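Local coordinates for TT1561 protein (Thermus thermophilus, PDB 1UF3), which is of unestablished function but belongs to the calcineurin-like metallophosphoesterase superfamily, binds calcium ions in the crystal and is predicted to be a phosphoesterase, at the interface of chains A and B and the interface of chains A and C. Numbering follows the deposited sequence. Chains: chain A/B/C, hypothetical protein TT1561.

Chain A meets two copies of itself here, chain B at contact 1 and chain C at contacts 2 and 3. The C-alpha centre of contact 1 lies about 17 Å from those of contacts 2 and 3, which are about 10 Å apart and belong to the same A–C interface. Helix 77-90 of chain A ties them together: one flank of it, with strand 94-96, carries contact 1, its last residue reaches contact 2, and the following loop residue enters contact 3. One helix and the loop after it thus touch both chains B and C; the structure alone does not show whether this assembly is biological.

Contact 1: the interface of chains A and B. Residues chain A 81, 85, 88, 95-96; chain B 138-139, 141.
The phenol oxygen of B:Tyr138 is the hub of this patch. Its OH donates to OE1 of the A:Glu88 carboxylate at 2.9 Å, on the syn side and 18° out of the carboxylate plane, and accepts from the amide ND2 of A:Asn96 at 3.0 Å. Amide and ring are almost parallel, whereas the A:Arg95 guanidinium stands nearly perpendicular to the ring and adds a weak bond from NH1. B:Lys141 NZ takes the anti lone pair of A:Glu88 OE1, a salt bridge of 3.0 Å. The lysine CE lies over the guanidinium face, and the nearby carboxylate probably offsets the like charges. With CG anti to the backbone N (chi1 -173°), the tyrosine lays one face over A:Ala85 (CB to B:Tyr138 CD1, 3.5 Å) and A:Leu81 CD1, with A:Arg95 NH1 over the other. A phenylalanine here would probably leave A:Asn96 ND2 without its acceptor and A:Glu88 OE1 without the phenol donor. Behind, the A:Asn96 backbone N holds A:Glu88 OE2 at 2.9 Å. Waters link A:Arg95 to B:Tyr138 O, and B:Lys141 NZ to A:Ala85 O and A:Glu88 O. Helix 77-90 and strand 94-96 of chain A thus receive helix 133-140 and the following 3-10 turn of chain B, in a two-fold interface that may or may not be biological.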
loop_
_atom_site.group_PDB
_atom_site.type_symbol
_atom_site.label_atom_id
_atom_site.label_comp_id
_atom_site.label_asym_id
_atom_site.label_seq_id
_atom_site.Cartn_x
_atom_site.Cartn_y
_atom_site.Cartn_z
ATOM N N LEU A 81 8.541 -32.379 -12.789
ATOM C CA LEU A 81 9.386 -32.024 -11.647
ATOM C C LEU A 81 10.574 -31.101 -11.970
ATOM O O LEU A 81 10.859 -30.155 -11.219
ATOM C CB LEU A 81 9.907 -33.285 -10.952
ATOM C CG LEU A 81 10.384 -33.057 -9.502
ATOM C CD1 LEU A 81 9.151 -32.731 -8.627
ATOM C CD2 LEU A 81 11.097 -34.287 -8.942
ATOM N N ALA A 85 10.967 -27.286 -10.676
ATOM C CA ALA A 85 12.179 -26.945 -9.956
ATOM C C ALA A 85 12.838 -25.705 -10.575
ATOM O O ALA A 85 13.241 -24.799 -9.843
ATOM C CB ALA A 85 13.137 -28.135 -9.955
ATOM N N GLU A 88 10.762 -22.462 -9.937
ATOM C CA GLU A 88 10.707 -22.199 -8.495
ATOM C C GLU A 88 12.019 -21.682 -7.918
ATOM O O GLU A 88 12.057 -21.182 -6.804
ATOM C CB GLU A 88 10.270 -23.464 -7.767
ATOM C CG GLU A 88 8.802 -23.808 -8.045
ATOM C CD GLU A 88 8.402 -25.192 -7.578
ATOM O OE1 GLU A 88 9.052 -25.738 -6.658
ATOM O OE2 GLU A 88 7.415 -25.731 -8.122
ATOM N N ARG A 95 5.080 -23.224 -6.001
ATOM C CA ARG A 95 5.455 -24.455 -5.372
ATOM C C ARG A 95 4.652 -25.695 -5.746
ATOM O O ARG A 95 3.427 -25.745 -5.565
ATOM C CB ARG A 95 5.382 -24.272 -3.840
ATOM C CG ARG A 95 5.874 -25.465 -3.017
ATOM C CD ARG A 95 7.332 -25.861 -3.363
ATOM N NE ARG A 95 8.036 -26.488 -2.246
ATOM C CZ ARG A 95 8.688 -27.649 -2.293
ATOM N NH1 ARG A 95 8.739 -28.357 -3.410
ATOM N NH2 ARG A 95 9.323 -28.094 -1.214
ATOM N N ASN A 96 5.369 -26.694 -6.253
ATOM C CA ASN A 96 4.780 -27.976 -6.555
ATOM C C ASN A 96 4.720 -28.603 -5.165
ATOM O O ASN A 96 5.761 -28.797 -4.547
ATOM C CB ASN A 96 5.721 -28.805 -7.435
ATOM C CG ASN A 96 5.691 -30.246 -7.085
ATOM O OD1 ASN A 96 4.619 -30.833 -6.981
ATOM N ND2 ASN A 96 6.867 -30.847 -6.888
ATOM N N TYR B 138 16.313 -30.142 -4.654
ATOM C CA TYR B 138 14.901 -29.844 -4.653
ATOM C C TYR B 138 14.221 -30.521 -3.453
ATOM O O TYR B 138 13.212 -30.034 -2.956
ATOM C CB TYR B 138 14.268 -30.309 -5.959
ATOM C CG TYR B 138 12.838 -29.887 -6.095
ATOM C CD1 TYR B 138 12.514 -28.637 -6.583
ATOM C CD2 TYR B 138 11.795 -30.736 -5.697
ATOM C CE1 TYR B 138 11.187 -28.231 -6.670
ATOM C CE2 TYR B 138 10.465 -30.329 -5.785
ATOM C CZ TYR B 138 10.183 -29.086 -6.265
ATOM O OH TYR B 138 8.893 -28.652 -6.324
ATOM N N ARG B 139 14.773 -31.635 -2.998
ATOM C CA ARG B 139 14.233 -32.339 -1.839
ATOM C C ARG B 139 14.484 -31.518 -0.571
ATOM O O ARG B 139 13.578 -31.269 0.219
ATOM C CB ARG B 139 14.925 -33.687 -1.657
ATOM C CG ARG B 139 14.105 -34.910 -2.015
ATOM C CD ARG B 139 14.004 -35.192 -3.494
ATOM N NE ARG B 139 12.691 -34.831 -3.987
ATOM C CZ ARG B 139 11.938 -35.565 -4.812
ATOM N NH1 ARG B 139 12.355 -36.741 -5.268
ATOM N NH2 ARG B 139 10.748 -35.099 -5.178
ATOM N N LYS B 141 15.292 -28.268 -0.168
ATOM C CA LYS B 141 14.810 -26.902 -0.056
ATOM C C LYS B 141 13.535 -26.835 0.778
ATOM O O LYS B 141 13.185 -25.761 1.279
ATOM C CB LYS B 141 14.538 -26.286 -1.425
ATOM C CG LYS B 141 13.187 -26.661 -2.074
ATOM C CD LYS B 141 13.046 -25.911 -3.395
ATOM C CE LYS B 141 11.726 -26.174 -4.101
ATOM N NZ LYS B 141 11.503 -25.067 -5.072
HETATM O O HOH W 1 13.557 -25.278 -7.066
HETATM O O HOH W 2 10.726 -30.684 -2.403
HETATM O O HOH W 3 11.611 -22.375 -4.273
#

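Contact 2: the interface of chains A and C. Residues chain A 57, 90; chain C 218, 220.
A:Val90 offers the apolar part of this small patch, and it is a thin one: its CG2 methyl faces the terminal NH2 of C:Arg220 at 4.1 Å, a loose van der Waals contact. The two side chains approach head on. C:Arg220 reaches the valine because its chain runs extended from CG to NE (chi2 -175°, chi3 176°), carrying the guanidinium well away from its own backbone. Outward from the methyl, the same guanidinium meets that of A:Arg57. These two arginines run antiparallel past one another, with their planes turned 67° apart, and A:Arg57 NH2 lies in the plane of the C:Arg220 group, at its edge. C:Arg220 NH1 is 3.4 Å from A:Arg57 NH2. Two groups that normally carry positive charge therefore sit side by side, an arrangement that probably costs some energy unless groups beyond this patch offset it. On the rim, A:Arg57 turns its guanidinium edge towards the main-chain carbonyl of C:Arg218, after a bend at chi2 in its chain. The patch joins the ends of helices 49-59 and 77-90 of chain A to a loop of chain C, and may be a crystal or assembly contact. As modelled, A:Arg57 NH2 and C:Arg218 O are 2.4 Å apart, too short to be reliable, and no hydrogen bond is assigned to them.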
loop_
_atom_site.group_PDB
_atom_site.type_symbol
_atom_site.label_atom_id
_atom_site.label_comp_id
_atom_site.label_asym_id
_atom_site.label_seq_id
_atom_site.Cartn_x
_atom_site.Cartn_y
_atom_site.Cartn_z
ATOM N N ARG A 57 6.123 -20.472 -17.201
ATOM C CA ARG A 57 6.500 -19.095 -17.498
ATOM C C ARG A 57 5.257 -18.204 -17.419
ATOM O O ARG A 57 5.296 -17.088 -16.882
ATOM C CB ARG A 57 7.113 -19.015 -18.896
ATOM C CG ARG A 57 7.591 -17.635 -19.265
ATOM C CD ARG A 57 9.104 -17.598 -19.432
ATOM N NE ARG A 57 9.581 -16.214 -19.497
ATOM C CZ ARG A 57 10.860 -15.854 -19.545
ATOM N NH1 ARG A 57 11.819 -16.776 -19.541
ATOM N NH2 ARG A 57 11.179 -14.565 -19.584
ATOM N N VAL A 90 13.810 -19.147 -9.120
ATOM C CA VAL A 90 13.744 -17.703 -9.120
ATOM C C VAL A 90 12.378 -17.103 -8.810
ATOM O O VAL A 90 12.265 -15.890 -8.681
ATOM C CB VAL A 90 14.284 -17.128 -10.451
ATOM C CG1 VAL A 90 15.810 -17.286 -10.481
ATOM C CG2 VAL A 90 13.664 -17.864 -11.631
ATOM N N ARG C 218 11.789 -9.233 -18.049
ATOM C CA ARG C 218 11.019 -10.292 -18.681
ATOM C C ARG C 218 11.806 -11.061 -19.741
ATOM O O ARG C 218 11.851 -12.291 -19.721
ATOM C CB ARG C 218 9.761 -9.688 -19.299
ATOM C CG ARG C 218 8.877 -10.681 -20.014
ATOM C CD ARG C 218 7.686 -9.981 -20.654
ATOM N NE ARG C 218 6.869 -10.916 -21.428
ATOM C CZ ARG C 218 5.799 -10.565 -22.140
ATOM N NH1 ARG C 218 5.410 -9.294 -22.183
ATOM N NH2 ARG C 218 5.112 -11.488 -22.806
ATOM N N ARG C 220 15.061 -10.788 -20.174
ATOM C CA ARG C 220 16.420 -11.032 -19.689
ATOM C C ARG C 220 17.407 -10.558 -20.768
ATOM O O ARG C 220 18.422 -11.186 -21.042
ATOM C CB ARG C 220 16.636 -12.516 -19.360
ATOM C CG ARG C 220 15.924 -12.990 -18.079
ATOM C CD ARG C 220 16.299 -14.444 -17.750
ATOM N NE ARG C 220 15.748 -14.961 -16.486
ATOM C CZ ARG C 220 14.454 -15.186 -16.251
ATOM N NH1 ARG C 220 13.542 -14.934 -17.186
ATOM N NH2 ARG C 220 14.073 -15.715 -15.093
#

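Contact 3: the interface of chains A and C. Residues chain A 63, 91; chain C 4, 106, 108, 150.
A:His63 turns one imidazole face to C:Thr4 and its NE2 edge to C:Tyr108, and its tilt against the tyrosine organises the patch. The two rings meet edge to face, planes 64° apart and centroids 5.2 Å from one another: the NE2 edge of the histidine sits above the tyrosine face, towards its hydroxyl end. That leading nitrogen, A:His63 NE2, gives a weak hydrogen bond to the phenol oxygen OH of C:Tyr108 at 3.1 Å. The methyl of C:Thr4 comes down over the imidazole face, its CG2 3.6 Å from A:His63 CE1, packing against the carbon between the two ring nitrogens. This methyl faces the histidine because it is anti to the threonine backbone N, while OG1 lies beside that N (chi1 -74°). Farther out, A:His91 presents ND1 to the CB of C:Pro150 at 4.2 Å, a light contact at the margin, and its ring plane points towards A:His63 NE2. Both histidines come from loops of chain A, A:His63 just after the 3-10 helix 60-62 and A:His91 just after helix 77-90; they meet the start of strand 108-113 and neighbouring loops of chain C, in an interface that lacks exact two-fold symmetry.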
loop_
_atom_site.group_PDB
_atom_site.type_symbol
_atom_site.label_atom_id
_atom_site.label_comp_id
_atom_site.label_asym_id
_atom_site.label_seq_id
_atom_site.Cartn_x
_atom_site.Cartn_y
_atom_site.Cartn_z
ATOM N N HIS A 63 2.801 -13.573 -9.820
ATOM C CA HIS A 63 3.507 -12.972 -8.682
ATOM C C HIS A 63 2.656 -13.122 -7.421
ATOM O O HIS A 63 2.428 -12.143 -6.715
ATOM C CB HIS A 63 3.788 -11.482 -8.902
ATOM C CG HIS A 63 4.952 -11.215 -9.800
ATOM N ND1 HIS A 63 4.826 -11.088 -11.167
ATOM C CD2 HIS A 63 6.274 -11.100 -9.531
ATOM C CE1 HIS A 63 6.020 -10.908 -11.702
ATOM N NE2 HIS A 63 6.915 -10.911 -10.731
ATOM N N HIS A 91 11.338 -17.940 -8.745
ATOM C CA HIS A 91 10.013 -17.463 -8.368
ATOM C C HIS A 91 9.657 -18.396 -7.244
ATOM O O HIS A 91 8.791 -19.277 -7.401
ATOM C CB HIS A 91 9.013 -17.605 -9.509
ATOM C CG HIS A 91 9.054 -16.473 -10.481
ATOM N ND1 HIS A 91 8.401 -15.277 -10.261
ATOM C CD2 HIS A 91 9.688 -16.345 -11.671
ATOM C CE1 HIS A 91 8.629 -14.464 -11.277
ATOM N NE2 HIS A 91 9.408 -15.088 -12.145
ATOM N N THR C 4 3.951 -4.599 -12.145
ATOM C CA THR C 4 5.147 -5.400 -11.984
ATOM C C THR C 4 6.333 -4.668 -12.633
ATOM O O THR C 4 6.236 -4.206 -13.771
ATOM C CB THR C 4 4.948 -6.793 -12.614
ATOM O OG1 THR C 4 4.081 -7.575 -11.777
ATOM C CG2 THR C 4 6.247 -7.510 -12.757
ATOM N N GLY C 106 5.770 -5.848 -7.791
ATOM C CA GLY C 106 5.874 -7.196 -8.320
ATOM C C GLY C 106 5.039 -8.137 -7.454
ATOM O O GLY C 106 4.017 -8.624 -7.890
ATOM N N TYR C 108 8.979 -7.657 -5.789
ATOM C CA TYR C 108 10.364 -8.138 -5.884
ATOM C C TYR C 108 11.096 -7.721 -4.597
ATOM O O TYR C 108 10.985 -6.587 -4.166
ATOM C CB TYR C 108 11.112 -7.517 -7.068
ATOM C CG TYR C 108 10.721 -8.054 -8.417
ATOM C CD1 TYR C 108 9.730 -7.432 -9.167
ATOM C CD2 TYR C 108 11.313 -9.205 -8.924
ATOM C CE1 TYR C 108 9.331 -7.940 -10.386
ATOM C CE2 TYR C 108 10.919 -9.723 -10.159
ATOM C CZ TYR C 108 9.925 -9.088 -10.876
ATOM O OH TYR C 108 9.462 -9.626 -12.056
ATOM N N PRO C 150 10.564 -13.250 -5.558
ATOM C CA PRO C 150 11.711 -13.409 -6.468
ATOM C C PRO C 150 12.633 -12.249 -6.040
ATOM O O PRO C 150 12.145 -11.168 -5.733
ATOM C CB PRO C 150 11.101 -13.180 -7.843
ATOM C CG PRO C 150 9.924 -12.225 -7.546
ATOM C CD PRO C 150 9.350 -12.821 -6.271
#